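Local coordinates for protein 7,8-dihydro-6-hydroxymethylpterin pyrophosphokinase-dihydropteroate synthase (Plasmodium falciparum, PDB 6JWS) that probably catalyses two successive steps of folate synthesis, pyrophosphorylating hydroxymethyldihydropterin with ATP and then condensing the product with 4-aminobenzoate to give dihydropteroate, at residues G437-P442 and N534-D539; S480-N485 and I500-S505. The protein carries 1 engineered substitution. All blocks are in the same frame, centred on the assembly; numbering follows the deposited sequence.

In the fold
Both contacts belong to the TIM-barrel dihydropteroate synthase part of the chain, and both touch the bound pteroate, though their centres lie about 17 Å apart. Contact 2 is core: two adjacent parallel barrel strands, 478-482 and 500-503, are bonded through their backbones and present polar side chains to the pterin end of the ligand. Contact 1 is a surface contact between the loops that follow strands 428-432 and 525-529. A single weak backbone bond, proline and ring packing and a carboxylate carry it, beside the benzoate part of pteroate. Regular strand pairing and buried polar groups in contact 2 contrast with turns and more exposed side chains in contact 1.

Contact 1 of 2, residues G437-P442 and N534-D539. Engineered in segment 437-442: Gly437 (natural residue Ala). With PT1 (pteroic acid), chain I.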
ATOM      1  N   GLY B 437     -23.961   2.516  18.468  1.00 31.98           N
ATOM      2  CA  GLY B 437     -23.922   3.422  17.330  1.00 31.06           C
ATOM      3  C   GLY B 437     -24.750   4.685  17.578  1.00 33.19           C
ATOM      4  O   GLY B 437     -25.544   4.748  18.517  1.00 28.94           O
ATOM      5  N   PRO B 438     -24.624   5.719  16.717  1.00 32.72           N
ATOM      6  CA  PRO B 438     -25.230   7.020  16.990  1.00 37.07           C
ATOM      7  C   PRO B 438     -26.749   6.933  17.132  1.00 42.36           C
ATOM      8  O   PRO B 438     -27.427   6.338  16.296  1.00 40.03           O
ATOM      9  CB  PRO B 438     -24.809   7.891  15.791  1.00 34.05           C
ATOM     10  CG  PRO B 438     -24.469   6.899  14.705  1.00 34.13           C
ATOM     11  CD  PRO B 438     -23.939   5.674  15.421  1.00 31.78           C
ATOM     12  N   PHE B 439     -27.233   7.487  18.254  1.00 55.57           N
ATOM     13  CA  PHE B 439     -28.620   7.845  18.526  1.00 65.29           C
ATOM     14  C   PHE B 439     -29.525   6.618  18.683  1.00 68.94           C
ATOM     15  O   PHE B 439     -30.748   6.743  18.609  1.00 64.92           O
ATOM     16  CB  PHE B 439     -29.143   8.884  17.522  1.00 68.23           C
ATOM     17  CG  PHE B 439     -28.349  10.167  17.422  1.00 73.22           C
ATOM     18  CD1 PHE B 439     -28.397  11.122  18.430  1.00 70.56           C
ATOM     19  CD2 PHE B 439     -27.575  10.436  16.299  1.00 74.45           C
ATOM     20  CE1 PHE B 439     -27.669  12.301  18.328  1.00 70.74           C
ATOM     21  CE2 PHE B 439     -26.847  11.614  16.200  1.00 75.27           C
ATOM     22  CZ  PHE B 439     -26.894  12.545  17.216  1.00 71.39           C
ATOM     23  N   VAL B 440     -28.926   5.443  18.931  1.00 77.19           N
ATOM     24  CA  VAL B 440     -29.706   4.226  19.111  1.00 88.83           C
ATOM     25  C   VAL B 440     -30.257   4.163  20.537  1.00100.14           C
ATOM     26  O   VAL B 440     -29.505   4.249  21.511  1.00104.95           O
ATOM     27  CB  VAL B 440     -28.935   2.941  18.737  1.00 82.32           C
ATOM     28  CG1 VAL B 440     -28.725   2.809  17.233  1.00 79.32           C
ATOM     29  CG2 VAL B 440     -27.630   2.790  19.505  1.00 76.95           C
ATOM     30  N   ILE B 441     -31.586   4.028  20.636  1.00104.76           N
ATOM     31  CA  ILE B 441     -32.257   3.699  21.883  1.00106.69           C
ATOM     32  C   ILE B 441     -32.374   2.177  21.965  1.00108.97           C
ATOM     33  O   ILE B 441     -32.823   1.542  21.009  1.00111.52           O
ATOM     34  CB  ILE B 441     -33.623   4.418  22.004  1.00109.19           C
ATOM     35  CG1 ILE B 441     -34.419   4.417  20.692  1.00112.77           C
ATOM     36  CG2 ILE B 441     -33.442   5.831  22.543  1.00103.17           C
ATOM     37  CD1 ILE B 441     -35.498   3.355  20.604  1.00111.35           C
ATOM     38  N   PRO B 442     -31.945   1.537  23.084  1.00111.86           N
ATOM     39  CA  PRO B 442     -32.041   0.082  23.225  1.00112.64           C
ATOM     40  C   PRO B 442     -33.488  -0.371  23.413  1.00109.64           C
ATOM     41  O   PRO B 442     -34.353   0.438  23.745  1.00115.45           O
ATOM     42  CB  PRO B 442     -31.225  -0.215  24.496  1.00110.16           C
ATOM     43  CG  PRO B 442     -31.304   1.066  25.301  1.00109.93           C
ATOM     44  CD  PRO B 442     -31.351   2.178  24.270  1.00113.04           C
ATOM     45  N   ASN B 534     -22.027   9.011  25.327  1.00 17.31           N
ATOM     46  CA  ASN B 534     -22.851   7.871  24.976  1.00 16.71           C
ATOM     47  C   ASN B 534     -23.369   8.085  23.560  1.00 16.80           C
ATOM     48  O   ASN B 534     -23.029   9.092  22.937  1.00 16.15           O
ATOM     49  CB  ASN B 534     -24.000   7.697  25.973  1.00 17.19           C
ATOM     50  CG  ASN B 534     -24.827   8.951  26.136  1.00 17.95           C
ATOM     51  OD1 ASN B 534     -25.214   9.590  25.149  1.00 18.87           O
ATOM     52  ND2 ASN B 534     -25.093   9.313  27.381  1.00 16.93           N
ATOM     53  N   PRO B 535     -24.196   7.162  23.008  1.00 17.79           N
ATOM     54  CA  PRO B 535     -24.745   7.345  21.659  1.00 20.42           C
ATOM     55  C   PRO B 535     -25.396   8.710  21.419  1.00 22.22           C
ATOM     56  O   PRO B 535     -25.313   9.251  20.318  1.00 25.46           O
ATOM     57  CB  PRO B 535     -25.725   6.159  21.479  1.00 19.34           C
ATOM     58  CG  PRO B 535     -25.211   5.099  22.469  1.00 18.46           C
ATOM     59  CD  PRO B 535     -24.611   5.884  23.623  1.00 17.00           C
ATOM     60  N   HIS B 536     -26.005   9.299  22.449  1.00 23.17           N
ATOM     61  CA  HIS B 536     -26.704  10.558  22.231  1.00 25.53           C
ATOM     62  C   HIS B 536     -25.782  11.778  22.335  1.00 22.62           C
ATOM     63  O   HIS B 536     -26.102  12.811  21.753  1.00 23.20           O
ATOM     64  CB  HIS B 536     -27.979  10.652  23.094  1.00 32.03           C
ATOM     65  CG  HIS B 536     -28.922   9.543  22.766  1.00 44.14           C
ATOM     66  ND1 HIS B 536     -29.708   9.550  21.616  1.00 47.64           N
ATOM     67  CD2 HIS B 536     -29.141   8.353  23.372  1.00 49.91           C
ATOM     68  CE1 HIS B 536     -30.399   8.430  21.556  1.00 52.14           C
ATOM     69  NE2 HIS B 536     -30.069   7.677  22.623  1.00 54.69           N
ATOM     70  N   THR B 537     -24.672  11.675  23.076  1.00 17.98           N
ATOM     71  CA  THR B 537     -23.865  12.856  23.352  1.00 17.40           C
ATOM     72  C   THR B 537     -22.561  12.870  22.557  1.00 15.70           C
ATOM     73  O   THR B 537     -21.997  13.935  22.357  1.00 14.91           O
ATOM     74  CB  THR B 537     -23.576  13.059  24.852  1.00 16.52           C
ATOM     75  OG1 THR B 537     -22.806  11.938  25.297  1.00 16.10           O
ATOM     76  CG2 THR B 537     -24.829  13.247  25.688  1.00 15.17           C
ATOM     77  N   MET B 538     -22.077  11.705  22.126  1.00 15.33           N
ATOM     78  CA  MET B 538     -20.682  11.578  21.719  1.00 14.81           C
ATOM     79  C   MET B 538     -20.334  12.475  20.530  1.00 15.33           C
ATOM     80  O   MET B 538     -19.195  12.945  20.442  1.00 15.07           O
ATOM     81  CB  MET B 538     -20.298  10.124  21.421  1.00 14.55           C
ATOM     82  CG  MET B 538     -21.105   9.469  20.308  1.00 13.91           C
ATOM     83  SD  MET B 538     -20.575   7.747  20.100  1.00 15.77           S
ATOM     84  CE  MET B 538     -21.478   7.323  18.607  1.00 13.54           C
ATOM     85  N   ASP B 539     -21.300  12.739  19.642  1.00 15.40           N
ATOM     86  CA  ASP B 539     -21.021  13.491  18.423  1.00 17.58           C
ATOM     87  C   ASP B 539     -20.667  14.940  18.735  1.00 18.70           C
ATOM     88  O   ASP B 539     -20.163  15.660  17.870  1.00 20.70           O
ATOM     89  CB  ASP B 539     -22.180  13.456  17.411  1.00 18.33           C
ATOM     90  CG  ASP B 539     -22.381  12.135  16.662  1.00 19.06           C
ATOM     91  OD1 ASP B 539     -21.401  11.317  16.553  1.00 16.95           O
ATOM     92  OD2 ASP B 539     -23.533  11.915  16.194  1.00 19.41           O
TER
HETATM   93  C2  PT1 I 801     -15.732  -0.397  17.553  1.00  8.52           C
HETATM   94  C3  PT1 I 801     -17.143  -0.687  17.809  1.00  8.58           C
HETATM   95  C5  PT1 I 801     -17.425  -1.684  18.847  1.00  8.38           C
HETATM   96  N6  PT1 I 801     -18.158  -0.093  17.137  1.00  9.25           N
HETATM   97  C7  PT1 I 801     -15.073  -1.925  19.241  1.00  8.49           C
HETATM   98  N9  PT1 I 801     -16.378  -2.259  19.506  1.00  8.42           N
HETATM   99  C10 PT1 I 801     -19.443  -0.402  17.456  1.00  9.10           C
HETATM  100  N11 PT1 I 801     -14.035  -2.512  19.939  1.00  8.25           N
HETATM  101  C12 PT1 I 801     -19.715  -1.323  18.460  1.00  8.68           C
HETATM  102  C21 PT1 I 801     -20.828   5.844  13.277  1.00 11.14           C
HETATM  103  O22 PT1 I 801     -21.430   5.660  12.184  1.00 12.07           O
HETATM  104  O1  PT1 I 801     -15.400   0.507  16.623  1.00  8.65           O
HETATM  105  N4  PT1 I 801     -14.772  -1.025  18.267  1.00  8.46           N
HETATM  106  N8  PT1 I 801     -18.715  -1.950  19.115  1.00  8.24           N
HETATM  107  C13 PT1 I 801     -20.557   0.305  16.731  1.00  9.75           C
HETATM  108  N14 PT1 I 801     -20.589   1.722  17.185  1.00 10.13           N
HETATM  109  C15 PT1 I 801     -20.647   2.718  16.270  1.00 10.05           C
HETATM  110  C16 PT1 I 801     -20.041   3.963  16.540  1.00  9.83           C
HETATM  111  C17 PT1 I 801     -21.340   2.480  15.039  1.00  9.72           C
HETATM  112  C18 PT1 I 801     -20.106   4.983  15.559  1.00 10.20           C
HETATM  113  C19 PT1 I 801     -21.414   3.516  14.075  1.00 10.02           C
HETATM  114  C20 PT1 I 801     -20.779   4.758  14.329  1.00 10.55           C
HETATM  115  O23 PT1 I 801     -20.261   6.928  13.492  1.00 11.41           O
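Asn534 OD1 is held by two backbone N-H groups of its own segment: His536 N, 2.8 Å away, lies in the carbonyl plane on a lone pair, while Thr537 N donates to it from above that plane. The first bond closes an Asx turn. Thr537 returns the favour, its OG1 accepting from Asn534 N at 3.0 Å along a fairly straight line (166°), so that the small polar pair Asn and Thr fixes the turn leading into the 3-10 segment at Met538-Asp539. Against this turn packs a type II turn, Gly437 to Val440, with Pro438 at the position where its fixed phi fits and Phe439 taking a positive phi of 69°. A weak bond from Phe439 N to Pro535 O, 3.3 Å, ties the two turns together, and the same oxygen lies over one face of the Phe439 ring, offset toward its rim. These are loops following barrel strands, at the C-terminal end of a TIM barrel where the active site opens; the engineered Gly437 lies here, its CA 3.5 Å from C15 of pteroate, and Pro438 CD comes equally close to C20 of the ligand's benzoate ring. Met538 is extended beyond CG; its CE lies 4.0 Å from Pro438 N and also touches C18 of pteroate, so the slim, unbranched side chain reaches turn and ligand. Pro535 CB packs on Gly437 O. Farther out, the His536 imidazole crosses Phe439 obliquely: ND1 sits near the plane of the phenyl ring at its edge, and CE1 approaches Phe439 O at 3.4 Å. At the end of 534-539, Asp539 OD2 comes 3.3 Å from Phe439 CE2, the carboxylate turned 69° from the ring; its charge is met by a salt bridge to Arg610, which also binds pteroate.

Contact 2 of 2, residues S480-N485 and I500-S505; sequences SIDTIN and ILNDIS. With PT1 (pteroic acid), chain I.
Asn502 reads the pterin edge with both ends of its amide: OD1 accepts from pteroate N11 at 2.9 Å and 171°, and ND2 donates to ligand N9 at 3.2 Å. With its donor and acceptor side by side, asparagine suits this pairing. Asp482 lies alongside and points the same way, both side chains having CG anti to the backbone N (chi1 -173° and 175°), and its OD2 stands 2.7 Å from pteroate N8. A water links these groups, donating to Asp482 OD1 and to Asn502 O and accepting from Ile504 N. Behind these groups the backbones pair as parallel strands: Ile481 N gives to Ile500 O at 2.9 Å, almost along the C=O axis, and Asn502 N gives to Ile481 O over the same length. Beyond Asp482 the pairing frays into a weak bond from Thr483 N to Asn502 O. Asp503 OD1 then closes an Asx turn, taking Ser505 N on its anti lone pair and Ser505 OG, at 2.7 Å, on its syn one, and it also accepts from Cys507 N just past the segment. Ile484 CG2 lies against that oxygen and against Ile504 CG1, while Leu501 CD1 meets Thr483 CG2 at 3.8 Å. The strands and helix 486-494 form a right-handed beta-alpha-beta unit of the TIM barrel. Ile481 and Leu501 pack outward on Phe489 of that helix, whereas Ser480, Asp482, Ile500 and Asn502 face the barrel interior, between strand 428-432, whose Asp430 bonds Ser480 OG, and strand 525-529.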
ATOM      1  N   SER B 480     -15.728 -13.107  21.029  1.00 14.17           N
ATOM      2  CA  SER B 480     -15.591 -11.850  21.733  1.00 14.70           C
ATOM      3  C   SER B 480     -16.973 -11.321  22.135  1.00 14.20           C
ATOM      4  O   SER B 480     -17.923 -11.348  21.345  1.00 13.73           O
ATOM      5  CB  SER B 480     -14.854 -10.871  20.834  1.00 14.69           C
ATOM      6  OG  SER B 480     -14.782  -9.596  21.439  1.00 18.39           O
ATOM      7  N   ILE B 481     -17.085 -10.799  23.361  1.00 14.16           N
ATOM      8  CA  ILE B 481     -18.352 -10.200  23.777  1.00 14.18           C
ATOM      9  C   ILE B 481     -18.186  -8.691  23.944  1.00 14.11           C
ATOM     10  O   ILE B 481     -17.351  -8.237  24.716  1.00 13.94           O
ATOM     11  CB  ILE B 481     -18.960 -10.866  25.030  1.00 13.80           C
ATOM     12  CG1 ILE B 481     -20.185 -10.099  25.529  1.00 14.88           C
ATOM     13  CG2 ILE B 481     -17.949 -11.056  26.152  1.00 14.17           C
ATOM     14  CD1 ILE B 481     -21.167 -10.984  26.252  1.00 15.12           C
ATOM     15  N   ASP B 482     -19.004  -7.937  23.210  1.00 14.16           N
ATOM     16  CA  ASP B 482     -19.043  -6.492  23.273  1.00 13.71           C
ATOM     17  C   ASP B 482     -19.931  -6.104  24.454  1.00 13.54           C
ATOM     18  O   ASP B 482     -21.146  -5.924  24.290  1.00 13.81           O
ATOM     19  CB  ASP B 482     -19.586  -5.940  21.952  1.00 14.82           C
ATOM     20  CG  ASP B 482     -19.543  -4.422  21.793  1.00 17.27           C
ATOM     21  OD1 ASP B 482     -19.387  -3.699  22.805  1.00 16.94           O
ATOM     22  OD2 ASP B 482     -19.660  -3.955  20.636  1.00 20.22           O
ATOM     23  N   THR B 483     -19.314  -5.982  25.631  1.00 11.99           N
ATOM     24  CA  THR B 483     -20.039  -5.577  26.827  1.00 11.95           C
ATOM     25  C   THR B 483     -19.167  -4.672  27.708  1.00 11.99           C
ATOM     26  O   THR B 483     -17.934  -4.745  27.665  1.00 12.09           O
ATOM     27  CB  THR B 483     -20.554  -6.803  27.606  1.00 11.75           C
ATOM     28  OG1 THR B 483     -21.446  -6.293  28.595  1.00 11.81           O
ATOM     29  CG2 THR B 483     -19.480  -7.634  28.289  1.00 10.76           C
ATOM     30  N   ILE B 484     -19.818  -3.864  28.553  1.00 12.04           N
ATOM     31  CA  ILE B 484     -19.138  -3.122  29.607  1.00 12.67           C
ATOM     32  C   ILE B 484     -19.644  -3.637  30.954  1.00 14.04           C
ATOM     33  O   ILE B 484     -19.308  -3.082  32.019  1.00 14.72           O
ATOM     34  CB  ILE B 484     -19.403  -1.610  29.478  1.00 12.41           C
ATOM     35  CG1 ILE B 484     -20.890  -1.275  29.667  1.00 12.13           C
ATOM     36  CG2 ILE B 484     -18.856  -1.071  28.157  1.00 12.78           C
ATOM     37  CD1 ILE B 484     -21.207   0.210  29.559  1.00 11.46           C
ATOM     38  N   ASN B 485     -20.443  -4.709  30.896  1.00 13.65           N
ATOM     39  CA  ASN B 485     -21.233  -5.087  32.054  1.00 15.22           C
ATOM     40  C   ASN B 485     -20.625  -6.288  32.768  1.00 14.57           C
ATOM     41  O   ASN B 485     -20.557  -7.390  32.235  1.00 14.15           O
ATOM     42  CB  ASN B 485     -22.725  -5.215  31.734  1.00 17.47           C
ATOM     43  CG  ASN B 485     -23.541  -5.448  32.983  1.00 21.21           C
ATOM     44  OD1 ASN B 485     -23.677  -6.589  33.438  1.00 25.67           O
ATOM     45  ND2 ASN B 485     -24.048  -4.372  33.570  1.00 23.03           N
ATOM     46  N   ILE B 500     -12.941 -13.352  24.787  1.00 14.49           N
ATOM     47  CA  ILE B 500     -12.379 -12.007  24.766  1.00 13.23           C
ATOM     48  C   ILE B 500     -13.422 -11.025  25.295  1.00 11.95           C
ATOM     49  O   ILE B 500     -14.570 -11.078  24.870  1.00 11.94           O
ATOM     50  CB  ILE B 500     -11.936 -11.612  23.331  1.00 13.47           C
ATOM     51  CG1 ILE B 500     -10.716 -12.412  22.864  1.00 12.81           C
ATOM     52  CG2 ILE B 500     -11.675 -10.102  23.235  1.00 12.63           C
ATOM     53  CD1 ILE B 500     -10.369 -12.246  21.399  1.00 11.94           C
ATOM     54  N   LEU B 501     -13.017 -10.153  26.230  1.00 11.36           N
ATOM     55  CA  LEU B 501     -13.821  -8.989  26.572  1.00 11.06           C
ATOM     56  C   LEU B 501     -13.530  -7.856  25.577  1.00 11.59           C
ATOM     57  O   LEU B 501     -12.388  -7.432  25.396  1.00 11.47           O
ATOM     58  CB  LEU B 501     -13.549  -8.571  28.025  1.00 10.05           C
ATOM     59  CG  LEU B 501     -14.180  -7.240  28.477  1.00  9.97           C
ATOM     60  CD1 LEU B 501     -15.708  -7.296  28.439  1.00  9.74           C
ATOM     61  CD2 LEU B 501     -13.734  -6.870  29.883  1.00  8.95           C
ATOM     62  N   ASN B 502     -14.589  -7.354  24.944  1.00 11.49           N
ATOM     63  CA  ASN B 502     -14.522  -6.157  24.130  1.00 11.76           C
ATOM     64  C   ASN B 502     -15.231  -5.028  24.879  1.00 11.60           C
ATOM     65  O   ASN B 502     -16.455  -4.933  24.842  1.00 11.27           O
ATOM     66  CB  ASN B 502     -15.160  -6.416  22.761  1.00 12.59           C
ATOM     67  CG  ASN B 502     -15.236  -5.169  21.914  1.00 13.59           C
ATOM     68  OD1 ASN B 502     -14.534  -4.200  22.193  1.00 14.63           O
ATOM     69  ND2 ASN B 502     -16.108  -5.164  20.911  1.00 14.49           N
ATOM     70  N   ASP B 503     -14.454  -4.167  25.560  1.00 11.43           N
ATOM     71  CA  ASP B 503     -15.012  -3.180  26.477  1.00 10.69           C
ATOM     72  C   ASP B 503     -14.832  -1.771  25.893  1.00 10.49           C
ATOM     73  O   ASP B 503     -13.750  -1.188  25.956  1.00  9.68           O
ATOM     74  CB  ASP B 503     -14.403  -3.346  27.872  1.00 11.07           C
ATOM     75  CG  ASP B 503     -15.071  -2.523  28.971  1.00 11.86           C
ATOM     76  OD1 ASP B 503     -15.398  -1.309  28.732  1.00 11.50           O
ATOM     77  OD2 ASP B 503     -15.299  -3.107  30.060  1.00 11.77           O
ATOM     78  N   ILE B 504     -15.916  -1.221  25.328  1.00 10.11           N
ATOM     79  CA  ILE B 504     -15.842   0.068  24.656  1.00  9.62           C
ATOM     80  C   ILE B 504     -15.626   1.217  25.648  1.00  9.03           C
ATOM     81  O   ILE B 504     -15.378   2.338  25.221  1.00  9.17           O
ATOM     82  CB  ILE B 504     -17.054   0.303  23.734  1.00  9.80           C
ATOM     83  CG1 ILE B 504     -18.382   0.398  24.506  1.00  9.60           C
ATOM     84  CG2 ILE B 504     -17.095  -0.740  22.617  1.00  9.77           C
ATOM     85  CD1 ILE B 504     -19.522   1.018  23.702  1.00  8.60           C
ATOM     86  N   SER B 505     -15.680   0.957  26.957  1.00  8.50           N
ATOM     87  CA  SER B 505     -15.344   1.981  27.944  1.00  8.67           C
ATOM     88  C   SER B 505     -13.882   1.875  28.398  1.00  8.88           C
ATOM     89  O   SER B 505     -13.452   2.589  29.301  1.00  9.64           O
ATOM     90  CB  SER B 505     -16.323   1.984  29.134  1.00  8.16           C
ATOM     91  OG  SER B 505     -16.058   0.925  30.066  1.00  8.28           O
TER
HETATM   92  C2  PT1 I 801     -15.732  -0.397  17.553  1.00  8.52           C
HETATM   93  C3  PT1 I 801     -17.143  -0.687  17.809  1.00  8.58           C
HETATM   94  C5  PT1 I 801     -17.425  -1.684  18.847  1.00  8.38           C
HETATM   95  N6  PT1 I 801     -18.158  -0.093  17.137  1.00  9.25           N
HETATM   96  C7  PT1 I 801     -15.073  -1.925  19.241  1.00  8.49           C
HETATM   97  N9  PT1 I 801     -16.378  -2.259  19.506  1.00  8.42           N
HETATM   98  C10 PT1 I 801     -19.443  -0.402  17.456  1.00  9.10           C
HETATM   99  N11 PT1 I 801     -14.035  -2.512  19.939  1.00  8.25           N
HETATM  100  C12 PT1 I 801     -19.715  -1.323  18.460  1.00  8.68           C
HETATM  101  C21 PT1 I 801     -20.828   5.844  13.277  1.00 11.14           C
HETATM  102  O22 PT1 I 801     -21.430   5.660  12.184  1.00 12.07           O
HETATM  103  O1  PT1 I 801     -15.400   0.507  16.623  1.00  8.65           O
HETATM  104  N4  PT1 I 801     -14.772  -1.025  18.267  1.00  8.46           N
HETATM  105  N8  PT1 I 801     -18.715  -1.950  19.115  1.00  8.24           N
HETATM  106  C13 PT1 I 801     -20.557   0.305  16.731  1.00  9.75           C
HETATM  107  N14 PT1 I 801     -20.589   1.722  17.185  1.00 10.13           N
HETATM  108  C15 PT1 I 801     -20.647   2.718  16.270  1.00 10.05           C
HETATM  109  C16 PT1 I 801     -20.041   3.963  16.540  1.00  9.83           C
HETATM  110  C17 PT1 I 801     -21.340   2.480  15.039  1.00  9.72           C
HETATM  111  C18 PT1 I 801     -20.106   4.983  15.559  1.00 10.20           C
HETATM  112  C19 PT1 I 801     -21.414   3.516  14.075  1.00 10.02           C
HETATM  113  C20 PT1 I 801     -20.779   4.758  14.329  1.00 10.55           C
HETATM  114  O23 PT1 I 801     -20.261   6.928  13.492  1.00 11.41           O
HETATM  115  O   HOH W   1     -18.340  -3.023  25.152  1.00 13.28           O
HETATM  116  O   HOH W   2     -16.585  -1.764  32.260  1.00 14.18           O